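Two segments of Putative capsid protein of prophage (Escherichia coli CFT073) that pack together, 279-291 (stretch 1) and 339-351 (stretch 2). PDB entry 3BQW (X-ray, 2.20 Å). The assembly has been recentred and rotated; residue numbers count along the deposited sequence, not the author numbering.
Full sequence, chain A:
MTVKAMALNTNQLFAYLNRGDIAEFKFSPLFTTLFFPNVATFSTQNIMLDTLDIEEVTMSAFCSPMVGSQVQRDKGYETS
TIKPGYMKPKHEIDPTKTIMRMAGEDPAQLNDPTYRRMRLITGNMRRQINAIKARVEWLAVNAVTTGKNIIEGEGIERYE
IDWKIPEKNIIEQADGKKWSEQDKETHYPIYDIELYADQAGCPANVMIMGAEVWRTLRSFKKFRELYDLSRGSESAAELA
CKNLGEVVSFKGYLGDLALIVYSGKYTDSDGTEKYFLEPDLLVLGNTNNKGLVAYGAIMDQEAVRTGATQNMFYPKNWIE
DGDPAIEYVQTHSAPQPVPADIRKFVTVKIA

Stretch 1, residues 279-291: PDLLVLGNTNNKG
Stretch 2, residues 339-351: PADIRKFVTVKIA

Two antiparallel β-strands, 281-285 and 346-349, form a backbone ladder that is clamped at one end by a salt bridge and at the other by an asparagine side chain reaching across to a loop. The strand directions differ by 161° and the axes approach to 4.7 Å; phi lies between -91° and -150° throughout, with psi between 112° and 146° except at G285 (-175°).

The register pairs L281 with K349, L282 with V348, V283 with T347 and L284 with V346. L282 and V348 exchange two hydrogen bonds, L282 N to V348 O at 3.0 Å and V348 N to L282 O at 2.9 Å. L284 and V346 do the same, L284 N to V346 O at 2.8 Å and V346 N to L284 O at 3.0 Å. At the non-hydrogen-bonded pairs the CA atoms draw closer, to 4.6 Å for L281-K349 and 4.5 Å for V283-T347. I350 N extends the ladder to D280 O at 2.8 Å.

Alternation puts L282, L284, V346 and V348 on one face. All are buried, as suits aliphatic chains: L282 (chi1 p, chi2 p) brings CG to 3.8 Å from V348 CB and CD2 to 4.0 Å from I350 CG2, while the β-branched valines, both t, favour extended backbone. The other face carries L281 (m, t), V283 (t), T347 (m) and K349. L281 CD2 lies 3.7 Å from K349 CB, and V283 CG2 lies 3.8 Å from T347 OG1.

K349 is exposed and extended (t, t, t, then p), so its ammonium reaches D280, whose chi1 is p; NZ meets OD2 at 2.8 Å in a salt bridge. One water donates to D280 OD2 and I350 O; another donates to D280 OD1 and accepts from K349 NZ.

Beyond the strand, a type I turn from N286 to N289 is closed by N289 N to N286 O at 2.9 Å. It leads to N289 (chi1 t, chi2 32°), whose buried amide suits a backbone needing both a donor and an acceptor: ND2 donates to D341 O at 2.8 Å, and OD1 accepts from D341 N at 3.0 Å. F345 (m, chi2 -76°) lies obliquely beside this amide, CE2 3.3 Å from N289 ND2. G285 passes the same ring with its CA 4.4 Å from F345 CD1; an ideal CB there would be a tight 3.4 Å from CD1. Water links N289 O to A340 N. At G291, an ideal CB would fall 2.7 Å from A340 N, a clash that glycine avoids. In all, 925 Å² is buried.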

# COMPACT_ATOMS: atom_id res chain seq x y z
N PRO A 279 4.25 -15.49 1.45
CA PRO A 279 3.17 -16.42 1.67
C PRO A 279 3.20 -17.14 3.00
O PRO A 279 2.16 -17.61 3.42
CB PRO A 279 3.32 -17.42 0.51
CG PRO A 279 4.18 -16.76 -0.48
CD PRO A 279 5.08 -15.87 0.30
N ASP A 280 4.37 -17.21 3.64
CA ASP A 280 4.56 -17.91 4.93
C ASP A 280 4.43 -16.98 6.16
O ASP A 280 4.72 -17.41 7.27
CB ASP A 280 5.89 -18.66 4.96
CG ASP A 280 7.10 -17.74 4.88
OD1 ASP A 280 6.95 -16.54 4.56
OD2 ASP A 280 8.21 -18.24 5.11
N LEU A 281 3.98 -15.75 5.93
CA LEU A 281 3.75 -14.74 6.97
C LEU A 281 2.26 -14.51 7.29
O LEU A 281 1.40 -14.55 6.39
CB LEU A 281 4.35 -13.38 6.59
CG LEU A 281 5.85 -13.32 6.32
CD1 LEU A 281 6.26 -11.87 5.88
CD2 LEU A 281 6.67 -13.80 7.51
N LEU A 282 2.00 -14.26 8.58
CA LEU A 282 0.68 -13.80 9.06
C LEU A 282 0.94 -12.58 9.92
O LEU A 282 1.97 -12.49 10.61
CB LEU A 282 -0.06 -14.88 9.89
CG LEU A 282 0.48 -15.33 11.26
CD1 LEU A 282 -0.06 -14.37 12.38
CD2 LEU A 282 0.18 -16.82 11.59
N VAL A 283 -0.01 -11.65 9.88
CA VAL A 283 0.05 -10.41 10.63
C VAL A 283 -1.18 -10.33 11.51
O VAL A 283 -2.30 -10.52 11.05
CB VAL A 283 0.08 -9.20 9.69
CG1 VAL A 283 0.06 -7.89 10.48
CG2 VAL A 283 1.30 -9.24 8.79
N LEU A 284 -0.95 -10.08 12.79
CA LEU A 284 -2.02 -9.83 13.74
C LEU A 284 -2.06 -8.35 14.02
O LEU A 284 -1.03 -7.75 14.34
CB LEU A 284 -1.78 -10.61 15.02
CG LEU A 284 -2.05 -12.11 14.85
CD1 LEU A 284 -1.30 -12.86 15.98
CD2 LEU A 284 -3.57 -12.40 14.81
N GLY A 285 -3.24 -7.75 13.87
CA GLY A 285 -3.41 -6.33 14.13
C GLY A 285 -4.80 -5.98 14.60
O GLY A 285 -5.64 -6.87 14.82
N ASN A 286 -5.03 -4.69 14.76
CA ASN A 286 -6.32 -4.16 15.24
C ASN A 286 -6.76 -3.09 14.24
O ASN A 286 -6.04 -2.13 13.99
CB ASN A 286 -6.21 -3.61 16.68
CG ASN A 286 -7.58 -3.36 17.34
OD1 ASN A 286 -8.35 -2.51 16.90
ND2 ASN A 286 -7.88 -4.12 18.38
N THR A 287 -7.93 -3.29 13.64
CA THR A 287 -8.45 -2.37 12.65
C THR A 287 -8.79 -0.96 13.18
O THR A 287 -9.07 -0.07 12.41
CB THR A 287 -9.70 -2.97 11.96
OG1 THR A 287 -10.75 -3.18 12.93
CG2 THR A 287 -9.35 -4.28 11.24
N ASN A 288 -8.80 -0.78 14.50
CA ASN A 288 -8.89 0.55 15.10
C ASN A 288 -7.55 1.32 15.11
O ASN A 288 -7.53 2.50 15.43
CB ASN A 288 -9.39 0.43 16.54
CG ASN A 288 -10.74 -0.27 16.63
OD1 ASN A 288 -10.83 -1.41 17.14
ND2 ASN A 288 -11.79 0.40 16.16
N ASN A 289 -6.44 0.64 14.81
CA ASN A 289 -5.09 1.22 14.87
C ASN A 289 -4.78 1.86 13.50
O ASN A 289 -4.05 1.31 12.65
CB ASN A 289 -4.07 0.12 15.24
CG ASN A 289 -2.66 0.65 15.48
OD1 ASN A 289 -2.45 1.77 15.95
ND2 ASN A 289 -1.68 -0.19 15.18
N LYS A 290 -5.40 3.01 13.27
CA LYS A 290 -5.36 3.62 11.93
C LYS A 290 -4.47 4.82 11.90
O LYS A 290 -4.72 5.78 12.59
CB LYS A 290 -6.75 4.10 11.48
CG LYS A 290 -7.82 3.04 11.42
CD LYS A 290 -9.12 3.73 11.69
CE LYS A 290 -10.29 2.87 11.39
NZ LYS A 290 -11.46 3.35 12.17
N GLY A 291 -3.43 4.75 11.08
CA GLY A 291 -2.56 5.87 10.78
C GLY A 291 -2.92 6.47 9.44
O GLY A 291 -4.09 6.53 9.07
N PRO A 339 2.35 5.12 10.66
CA PRO A 339 1.46 4.29 11.47
C PRO A 339 0.93 5.05 12.65
O PRO A 339 1.51 6.06 13.04
CB PRO A 339 2.37 3.15 11.93
CG PRO A 339 3.72 3.78 12.05
CD PRO A 339 3.78 4.80 10.90
N ALA A 340 -0.18 4.58 13.21
CA ALA A 340 -0.67 5.09 14.46
C ALA A 340 0.28 4.53 15.51
O ALA A 340 1.17 5.25 15.93
CB ALA A 340 -2.13 4.71 14.71
N ASP A 341 0.15 3.26 15.88
CA ASP A 341 1.01 2.64 16.89
C ASP A 341 1.60 1.31 16.35
O ASP A 341 0.89 0.31 16.25
CB ASP A 341 0.22 2.41 18.17
CG ASP A 341 1.06 1.93 19.33
OD1 ASP A 341 2.26 1.65 19.18
OD2 ASP A 341 0.52 1.85 20.45
N ILE A 342 2.89 1.32 16.01
CA ILE A 342 3.57 0.15 15.42
C ILE A 342 3.62 -1.04 16.39
O ILE A 342 3.77 -2.19 15.98
CB ILE A 342 5.02 0.52 14.92
CG1 ILE A 342 5.48 -0.41 13.78
CG2 ILE A 342 6.05 0.63 16.10
CD1 ILE A 342 4.78 -0.15 12.40
N ARG A 343 3.47 -0.76 17.68
CA ARG A 343 3.61 -1.81 18.69
C ARG A 343 2.42 -2.77 18.70
O ARG A 343 2.46 -3.80 19.32
CB ARG A 343 3.81 -1.19 20.08
CG ARG A 343 5.01 -0.24 20.15
CD ARG A 343 5.02 0.50 21.47
NE ARG A 343 3.85 1.36 21.60
CZ ARG A 343 3.53 2.03 22.71
NH1 ARG A 343 4.28 1.96 23.80
NH2 ARG A 343 2.43 2.79 22.71
N LYS A 344 1.36 -2.41 18.00
CA LYS A 344 0.14 -3.21 17.93
C LYS A 344 0.07 -4.16 16.74
O LYS A 344 -1.02 -4.63 16.38
CB LYS A 344 -1.06 -2.26 17.92
CG LYS A 344 -1.19 -1.42 19.16
CD LYS A 344 -2.42 -0.50 19.06
CE LYS A 344 -2.70 0.22 20.40
NZ LYS A 344 -3.21 1.59 20.15
N PHE A 345 1.22 -4.42 16.11
CA PHE A 345 1.34 -5.38 15.01
C PHE A 345 2.27 -6.49 15.42
O PHE A 345 3.35 -6.23 15.96
CB PHE A 345 1.92 -4.68 13.79
CG PHE A 345 1.03 -3.62 13.23
CD1 PHE A 345 -0.10 -3.97 12.48
CD2 PHE A 345 1.29 -2.29 13.45
CE1 PHE A 345 -0.91 -3.02 11.96
CE2 PHE A 345 0.47 -1.32 12.94
CZ PHE A 345 -0.64 -1.69 12.18
N VAL A 346 1.84 -7.74 15.23
CA VAL A 346 2.68 -8.90 15.43
C VAL A 346 2.75 -9.65 14.10
O VAL A 346 1.74 -9.95 13.49
CB VAL A 346 2.11 -9.81 16.56
CG1 VAL A 346 2.93 -11.09 16.70
CG2 VAL A 346 2.01 -9.04 17.93
N THR A 347 3.96 -9.95 13.64
CA THR A 347 4.16 -10.73 12.41
C THR A 347 4.84 -12.08 12.73
O THR A 347 5.83 -12.15 13.47
CB THR A 347 4.99 -9.94 11.37
OG1 THR A 347 4.32 -8.70 11.08
CG2 THR A 347 5.21 -10.73 10.06
N VAL A 348 4.27 -13.15 12.18
CA VAL A 348 4.76 -14.49 12.43
C VAL A 348 5.12 -15.18 11.12
O VAL A 348 4.32 -15.20 10.19
CB VAL A 348 3.77 -15.35 13.23
CG1 VAL A 348 4.42 -16.74 13.66
CG2 VAL A 348 3.27 -14.57 14.45
N LYS A 349 6.37 -15.66 11.04
CA LYS A 349 6.83 -16.51 9.95
C LYS A 349 6.60 -17.95 10.34
O LYS A 349 7.21 -18.46 11.27
CB LYS A 349 8.31 -16.27 9.69
CG LYS A 349 8.86 -16.90 8.42
CD LYS A 349 10.35 -16.62 8.31
CE LYS A 349 11.02 -17.53 7.30
NZ LYS A 349 10.63 -17.13 5.92
N ILE A 350 5.68 -18.62 9.66
CA ILE A 350 5.39 -19.98 10.01
C ILE A 350 6.44 -20.91 9.38
O ILE A 350 7.11 -20.57 8.42
CB ILE A 350 3.93 -20.45 9.70
CG1 ILE A 350 3.71 -20.63 8.20
CG2 ILE A 350 2.88 -19.51 10.41
CD1 ILE A 350 2.55 -21.57 7.82
N ALA A 351 6.58 -22.07 9.97
CA ALA A 351 7.49 -23.06 9.48
C ALA A 351 6.93 -24.40 9.88
O ALA A 351 7.59 -25.38 9.62
CB ALA A 351 8.91 -22.85 10.07
O HOH W 1 8.51 -20.47 6.39
O HOH W 2 9.03 -14.98 4.52
O HOH W 3 -2.56 -3.06 14.61
O HOH W 4 -1.38 2.09 11.88
O HOH W 5 -3.61 3.10 17.62